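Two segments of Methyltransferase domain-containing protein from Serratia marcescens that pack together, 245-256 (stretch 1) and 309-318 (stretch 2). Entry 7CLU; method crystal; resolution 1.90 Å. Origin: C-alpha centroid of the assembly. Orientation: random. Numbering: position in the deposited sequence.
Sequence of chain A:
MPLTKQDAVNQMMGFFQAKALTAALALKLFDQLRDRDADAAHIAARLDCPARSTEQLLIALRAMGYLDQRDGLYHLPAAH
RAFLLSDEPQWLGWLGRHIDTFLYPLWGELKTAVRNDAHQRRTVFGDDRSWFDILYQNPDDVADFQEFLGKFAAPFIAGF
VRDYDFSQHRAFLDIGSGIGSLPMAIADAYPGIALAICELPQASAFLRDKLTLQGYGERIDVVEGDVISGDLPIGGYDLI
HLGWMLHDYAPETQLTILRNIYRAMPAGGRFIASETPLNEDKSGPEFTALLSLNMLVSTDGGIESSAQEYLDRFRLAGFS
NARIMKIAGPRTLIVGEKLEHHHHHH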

# COMPACT_ATOMS: atom_id res chain seq x y z
N MET A 245 18.78 -3.27 15.71
CA MET A 245 19.69 -2.56 14.82
C MET A 245 20.36 -3.45 13.78
O MET A 245 20.74 -2.96 12.72
CB MET A 245 20.78 -1.84 15.63
CG MET A 245 21.81 -1.05 14.77
SD MET A 245 23.11 -0.17 15.68
CE MET A 245 22.08 0.82 16.76
N LEU A 246 20.52 -4.74 14.07
CA LEU A 246 21.32 -5.59 13.19
C LEU A 246 20.71 -5.63 11.79
O LEU A 246 21.43 -5.54 10.79
CB LEU A 246 21.43 -6.99 13.77
CG LEU A 246 22.15 -7.09 15.12
CD1 LEU A 246 22.11 -8.51 15.69
CD2 LEU A 246 23.60 -6.61 15.00
N HIS A 247 19.39 -5.77 11.71
CA HIS A 247 18.74 -5.90 10.41
C HIS A 247 18.83 -4.63 9.56
O HIS A 247 18.39 -4.66 8.41
CB HIS A 247 17.27 -6.29 10.60
CG HIS A 247 16.41 -5.20 11.15
ND1 HIS A 247 15.11 -5.01 10.76
CD2 HIS A 247 16.67 -4.25 12.08
CE1 HIS A 247 14.60 -3.98 11.41
NE2 HIS A 247 15.53 -3.50 12.21
N ASP A 248 19.36 -3.54 10.10
CA ASP A 248 19.59 -2.35 9.29
C ASP A 248 20.82 -2.49 8.40
O ASP A 248 20.99 -1.66 7.49
CB ASP A 248 19.75 -1.12 10.19
CG ASP A 248 18.52 -0.86 11.04
OD1 ASP A 248 17.41 -1.25 10.63
OD2 ASP A 248 18.66 -0.27 12.13
N TYR A 249 21.65 -3.50 8.62
CA TYR A 249 22.95 -3.63 7.97
C TYR A 249 23.10 -4.98 7.29
O TYR A 249 22.45 -5.97 7.65
CB TYR A 249 24.09 -3.43 8.99
CG TYR A 249 24.01 -2.09 9.65
CD1 TYR A 249 24.43 -0.94 8.99
CD2 TYR A 249 23.44 -1.95 10.92
CE1 TYR A 249 24.33 0.31 9.59
CE2 TYR A 249 23.34 -0.71 11.52
CZ TYR A 249 23.78 0.41 10.85
OH TYR A 249 23.67 1.64 11.44
N ALA A 250 23.99 -5.02 6.30
CA ALA A 250 24.34 -6.28 5.68
C ALA A 250 24.96 -7.21 6.73
O ALA A 250 25.55 -6.75 7.71
CB ALA A 250 25.33 -6.06 4.53
N PRO A 251 24.82 -8.52 6.53
CA PRO A 251 25.42 -9.49 7.47
C PRO A 251 26.89 -9.24 7.77
O PRO A 251 27.30 -9.38 8.94
CB PRO A 251 25.20 -10.82 6.75
CG PRO A 251 23.93 -10.61 5.99
CD PRO A 251 23.97 -9.18 5.52
N GLU A 252 27.69 -8.90 6.76
CA GLU A 252 29.11 -8.63 6.99
C GLU A 252 29.30 -7.45 7.93
O GLU A 252 30.18 -7.48 8.80
CB GLU A 252 29.82 -8.39 5.65
CG GLU A 252 29.37 -9.32 4.50
CD GLU A 252 28.00 -8.93 3.91
OE1 GLU A 252 27.85 -7.77 3.47
OE2 GLU A 252 27.08 -9.78 3.88
N THR A 253 28.48 -6.41 7.79
CA THR A 253 28.52 -5.31 8.74
C THR A 253 27.98 -5.73 10.10
O THR A 253 28.48 -5.29 11.15
CB THR A 253 27.71 -4.13 8.19
OG1 THR A 253 28.26 -3.75 6.92
CG2 THR A 253 27.72 -2.94 9.16
N GLN A 254 26.95 -6.58 10.11
CA GLN A 254 26.47 -7.11 11.38
C GLN A 254 27.61 -7.80 12.13
O GLN A 254 27.76 -7.62 13.35
CB GLN A 254 25.32 -8.08 11.15
CG GLN A 254 24.09 -7.46 10.50
CD GLN A 254 22.94 -8.44 10.46
OE1 GLN A 254 22.88 -9.37 11.28
NE2 GLN A 254 22.01 -8.24 9.52
N LEU A 255 28.42 -8.56 11.40
CA LEU A 255 29.56 -9.23 12.01
C LEU A 255 30.53 -8.23 12.62
O LEU A 255 31.05 -8.44 13.72
CB LEU A 255 30.26 -10.09 10.96
CG LEU A 255 30.69 -11.51 11.29
CD1 LEU A 255 29.48 -12.34 11.71
CD2 LEU A 255 31.37 -12.12 10.07
N THR A 256 30.78 -7.11 11.92
CA THR A 256 31.69 -6.10 12.43
C THR A 256 31.16 -5.48 13.72
O THR A 256 31.90 -5.35 14.71
CB THR A 256 31.92 -5.02 11.38
OG1 THR A 256 32.61 -5.58 10.25
CG2 THR A 256 32.72 -3.88 11.96
N GLU A 309 20.33 -17.88 11.69
CA GLU A 309 21.30 -17.01 11.05
C GLU A 309 21.90 -16.02 12.04
O GLU A 309 23.10 -15.72 11.99
CB GLU A 309 20.66 -16.28 9.86
CG GLU A 309 20.69 -17.10 8.58
CD GLU A 309 19.78 -16.55 7.49
OE1 GLU A 309 18.91 -15.71 7.81
OE2 GLU A 309 19.94 -16.96 6.32
N TYR A 310 21.08 -15.50 12.96
CA TYR A 310 21.62 -14.63 14.00
C TYR A 310 22.52 -15.41 14.96
O TYR A 310 23.58 -14.91 15.36
CB TYR A 310 20.49 -13.95 14.77
CG TYR A 310 19.81 -12.80 14.03
CD1 TYR A 310 20.56 -11.76 13.47
CD2 TYR A 310 18.41 -12.73 13.94
CE1 TYR A 310 19.92 -10.69 12.79
CE2 TYR A 310 17.78 -11.68 13.29
CZ TYR A 310 18.53 -10.66 12.73
OH TYR A 310 17.88 -9.64 12.09
N LEU A 311 22.12 -16.63 15.33
CA LEU A 311 22.98 -17.46 16.17
C LEU A 311 24.33 -17.66 15.51
O LEU A 311 25.37 -17.51 16.17
CB LEU A 311 22.32 -18.80 16.45
CG LEU A 311 21.10 -18.79 17.37
CD1 LEU A 311 20.53 -20.19 17.57
CD2 LEU A 311 21.46 -18.16 18.71
N ASP A 312 24.34 -17.97 14.21
CA ASP A 312 25.59 -18.18 13.49
C ASP A 312 26.48 -16.95 13.55
O ASP A 312 27.70 -17.06 13.73
CB ASP A 312 25.31 -18.56 12.03
CG ASP A 312 24.63 -19.91 11.88
OD1 ASP A 312 24.68 -20.72 12.82
OD2 ASP A 312 24.03 -20.15 10.80
N ARG A 313 25.88 -15.76 13.41
CA ARG A 313 26.67 -14.53 13.44
C ARG A 313 27.19 -14.25 14.84
O ARG A 313 28.32 -13.75 14.99
CB ARG A 313 25.84 -13.35 12.91
CG ARG A 313 25.66 -13.42 11.42
CD ARG A 313 24.80 -12.30 10.82
NE ARG A 313 24.25 -12.79 9.56
CZ ARG A 313 23.02 -12.56 9.15
NH1 ARG A 313 22.21 -11.80 9.88
NH2 ARG A 313 22.61 -13.07 8.00
N PHE A 314 26.40 -14.54 15.88
CA PHE A 314 26.90 -14.41 17.24
C PHE A 314 28.15 -15.27 17.44
O PHE A 314 29.18 -14.79 17.93
CB PHE A 314 25.82 -14.81 18.25
CG PHE A 314 25.00 -13.64 18.77
CD1 PHE A 314 24.41 -12.74 17.88
CD2 PHE A 314 24.83 -13.45 20.13
CE1 PHE A 314 23.64 -11.67 18.36
CE2 PHE A 314 24.08 -12.39 20.63
CZ PHE A 314 23.47 -11.50 19.74
N ARG A 315 28.08 -16.55 17.04
CA ARG A 315 29.22 -17.45 17.23
C ARG A 315 30.43 -16.98 16.43
O ARG A 315 31.54 -16.89 16.97
CB ARG A 315 28.83 -18.88 16.85
CG ARG A 315 27.57 -19.35 17.56
CD ARG A 315 27.21 -20.79 17.24
NE ARG A 315 26.51 -21.37 18.38
CZ ARG A 315 25.30 -21.91 18.33
NH1 ARG A 315 24.62 -21.98 17.18
NH2 ARG A 315 24.76 -22.40 19.45
N LEU A 316 30.22 -16.64 15.15
CA LEU A 316 31.32 -16.15 14.32
C LEU A 316 31.98 -14.92 14.92
O LEU A 316 33.17 -14.68 14.70
CB LEU A 316 30.80 -15.82 12.91
CG LEU A 316 30.90 -16.89 11.83
CD1 LEU A 316 30.57 -16.29 10.46
CD2 LEU A 316 32.30 -17.52 11.82
N ALA A 317 31.22 -14.12 15.67
CA ALA A 317 31.75 -12.93 16.32
C ALA A 317 32.44 -13.24 17.64
O ALA A 317 32.98 -12.32 18.26
CB ALA A 317 30.64 -11.90 16.54
N GLY A 318 32.41 -14.50 18.10
CA GLY A 318 33.16 -14.91 19.27
C GLY A 318 32.33 -15.24 20.49
O GLY A 318 32.89 -15.68 21.50
O HOH W 1 19.30 -9.45 9.59

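A buried amide can organise a helix contact by spending its two ends on different partners, and the packing of residues 245-256 against residues 309-318 illustrates the principle. The first stretch runs through a short 3-10 segment, Leu246 to Asp248, into a helix that starts at Pro251 after the N-cap residue Ala250. The second is the end of a helix that closes near Leu316. The two helix axes approach to 9.7 Å with 45° between their directions, and the backbones draw closest at the C-terminal end, where the CA atoms of Leu255 and Ala317 lie 6.1 Å apart.

Along the second stretch, contact begins at Tyr310. Its CB projects sideways, but the ring reaches across to the 3-10 segment, with CE1 4.1 Å from Leu246 CB and OH 3.7 Å from His247 CB. Gln254 OE1 lies at the ring edge, 3.6 Å from Tyr310 CE1, where the slightly positive C-H groups suit a carbonyl oxygen. A water extends this link: it accepts a hydrogen bond from Gln254 NE2 at 3.0 Å and is hydrogen-bonded to Tyr310 OH at 2.9 Å. The same NE2 also donates to the backbone O of Tyr249 at 3.0 Å, in a nearly straight bond that ties the side chain to the turn before its own helix.

Arg313, one helical turn on, points toward the first stretch and shares Gln254 OE1 with the Tyr310 ring edge. Its NH1 donates to Gln254 OE1 at 2.9 Å, although an angle of 129° makes this hydrogen bond weak. The guanidinium also offers a flat face to the proline ring, with Pro251 CG 3.4 Å from Arg313 NH2, so a charged group packs against carbon while NH1 and NH2 find further hydrogen bonds elsewhere in the structure.

Phe314 starts with its CB directed away, yet its ring swings back far enough for CE1 to come within 4.4 Å of Leu246 CD1, which sits at the ring edge. This loose apolar contact adds to the one between Leu246 and Tyr310.

At Leu316 the chemistry is again apolar. Leu255 CD1 lies 3.9 Å from Leu316 CB and 4.0 Å from Arg313 CB, so one methyl group touches residues almost a turn apart. Ala317 follows, its small CB 4.5 Å from Leu255 O, compatible with the close backbone approach here. Gly318 then ends the helix in a Schellman motif, its positive phi allowing a turn that a CB would obstruct by pressing against the preceding carbonyl oxygen.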